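Local coordinates for protein NAGD (Escherichia coli, PDB 2C4N) that dephosphorylates ribonucleoside monophosphates, and probably a broad range of other phosphorylated substrates, as a magnesium-dependent hydrolase of the haloacid dehalogenase superfamily, at residues 172-175 with 179-182. Residues are numbered along the deposited sequence; the frame is centred on the assembly and turned at random.
Sequences FYVG and PWII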
loop_
_atom_site.group_PDB
_atom_site.type_symbol
_atom_site.label_atom_id
_atom_site.label_comp_id
_atom_site.label_asym_id
_atom_site.label_seq_id
_atom_site.Cartn_x
_atom_site.Cartn_y
_atom_site.Cartn_z
ATOM N N PHE A 172 -0.000 -16.728 -1.807
ATOM C CA PHE A 172 -0.774 -16.927 -3.006
ATOM C C PHE A 172 -2.132 -17.313 -2.422
ATOM O O PHE A 172 -2.234 -18.325 -1.718
ATOM C CB PHE A 172 -0.231 -18.097 -3.829
ATOM C CG PHE A 172 -1.120 -18.483 -4.982
ATOM C CD1 PHE A 172 -1.171 -17.700 -6.133
ATOM C CD2 PHE A 172 -1.941 -19.603 -4.899
ATOM C CE1 PHE A 172 -2.028 -18.029 -7.179
ATOM C CE2 PHE A 172 -2.799 -19.939 -5.941
ATOM C CZ PHE A 172 -2.844 -19.153 -7.080
ATOM N N TYR A 173 -3.153 -16.500 -2.678
ATOM C CA TYR A 173 -4.496 -16.793 -2.187
ATOM C C TYR A 173 -5.172 -17.692 -3.209
ATOM O O TYR A 173 -5.242 -17.361 -4.393
ATOM C CB TYR A 173 -5.314 -15.507 -2.001
ATOM C CG TYR A 173 -4.929 -14.699 -0.779
ATOM C CD1 TYR A 173 -4.246 -13.490 -0.902
ATOM C CD2 TYR A 173 -5.257 -15.140 0.498
ATOM C CE1 TYR A 173 -3.900 -12.737 0.224
ATOM C CE2 TYR A 173 -4.916 -14.400 1.629
ATOM C CZ TYR A 173 -4.241 -13.201 1.485
ATOM O OH TYR A 173 -3.908 -12.484 2.613
ATOM N N VAL A 174 -5.664 -18.834 -2.747
ATOM C CA VAL A 174 -6.308 -19.799 -3.628
ATOM C C VAL A 174 -7.731 -19.404 -4.017
ATOM O O VAL A 174 -8.156 -19.635 -5.146
ATOM C CB VAL A 174 -6.335 -21.203 -2.967
ATOM C CG1 VAL A 174 -7.119 -22.187 -3.836
ATOM C CG2 VAL A 174 -4.908 -21.706 -2.759
ATOM N N GLY A 175 -8.461 -18.800 -3.085
ATOM C CA GLY A 175 -9.842 -18.423 -3.358
ATOM C C GLY A 175 -10.065 -17.178 -4.200
ATOM O O GLY A 175 -9.111 -16.533 -4.640
ATOM N N PRO A 179 -8.502 -16.278 -10.255
ATOM C CA PRO A 179 -9.171 -17.078 -11.287
ATOM C C PRO A 179 -8.891 -18.578 -11.161
ATOM O O PRO A 179 -9.673 -19.407 -11.626
ATOM C CB PRO A 179 -8.611 -16.498 -12.587
ATOM C CG PRO A 179 -8.272 -15.085 -12.216
ATOM C CD PRO A 179 -7.637 -15.255 -10.864
ATOM N N TRP A 180 -7.782 -18.933 -10.525
ATOM C CA TRP A 180 -7.435 -20.346 -10.397
ATOM C C TRP A 180 -8.519 -21.214 -9.758
ATOM O O TRP A 180 -8.767 -22.328 -10.214
ATOM C CB TRP A 180 -6.137 -20.526 -9.609
ATOM C CG TRP A 180 -5.676 -21.948 -9.648
ATOM C CD1 TRP A 180 -4.934 -22.541 -10.627
ATOM C CD2 TRP A 180 -6.019 -22.983 -8.720
ATOM N NE1 TRP A 180 -4.795 -23.885 -10.369
ATOM C CE2 TRP A 180 -5.454 -24.183 -9.205
ATOM C CE3 TRP A 180 -6.754 -23.013 -7.528
ATOM C CZ2 TRP A 180 -5.603 -25.404 -8.539
ATOM C CZ3 TRP A 180 -6.903 -24.227 -6.866
ATOM C CH2 TRP A 180 -6.328 -25.406 -7.375
ATOM N N ILE A 181 -9.165 -20.719 -8.706
ATOM C CA ILE A 181 -10.197 -21.522 -8.061
ATOM C C ILE A 181 -11.360 -21.815 -9.009
ATOM O O ILE A 181 -12.038 -22.827 -8.866
ATOM C CB ILE A 181 -10.723 -20.863 -6.766
ATOM C CG1 ILE A 181 -11.536 -21.891 -5.970
ATOM C CG2 ILE A 181 -11.581 -19.651 -7.095
ATOM C CD1 ILE A 181 -11.847 -21.472 -4.558
ATOM N N ILE A 182 -11.585 -20.932 -9.978
ATOM C CA ILE A 182 -12.645 -21.143 -10.957
ATOM C C ILE A 182 -12.189 -22.284 -11.871
ATOM O O ILE A 182 -12.982 -23.141 -12.264
ATOM C CB ILE A 182 -12.901 -19.864 -11.798
ATOM C CG1 ILE A 182 -13.313 -18.701 -10.882
ATOM C CG2 ILE A 182 -13.979 -20.127 -12.837
ATOM C CD1 ILE A 182 -14.524 -18.992 -10.005
#
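Ile-181 packs against the backbone of Val-174 and Gly-175, and this is the tight part of the contact. Its branching carbon CB lies 3.3 Å from Val-174 O, while CD1 reaches Gly-175 CA at 3.8 Å. With CG1 anti to the backbone N (chi1 -166°) and the chain extended beyond it (chi2 167°), the isoleucine carries CD1 past the carbonyl to the glycine. Ile-181 CG2 flanks Val-174 O at 3.9 Å. That oxygen is thereby buried under hydrocarbon, and the model offers it no hydrogen-bonding partner. One residue back along the helix from Ile-181, Trp-180 lies alongside Val-174, the two side chains running in the same direction. Val-174 CG1 meets the six-membered part of the indole at Trp-180 CZ3 (3.7 Å) and CE3 (3.8 Å), an approach oblique to the ring plane.

The looser end is at Phe-172, where the ring atom CZ comes only to 4.4 Å from Trp-180 CB, which sits at the ring edge near its plane. This side does not open to solvent: Phe-78 meets both aromatic rings, edge-to-face in the case of Trp-180, and Phe-211 of the second subunit stacks on the indole.

The contact lies where the chain passes from the inserted cap domain back to the Rossmann-like HAD core, at the beginning of helix 180-189, where Ile-182 N gives a backbone hydrogen bond to Pro-179 O (2.9 Å). Lys-176 in the intervening loop, a probable substrate ligand, is consistent with the motif III lysine of the superfamily, and Gly-175 adjoins Asn-43, another probable substrate residue. Within this chain, strand 172-173 is an edge strand of the cap's parallel sheet, hydrogen-bonded to strand 139-142, while helix 71-80 packs on both Val-174 and Ile-181.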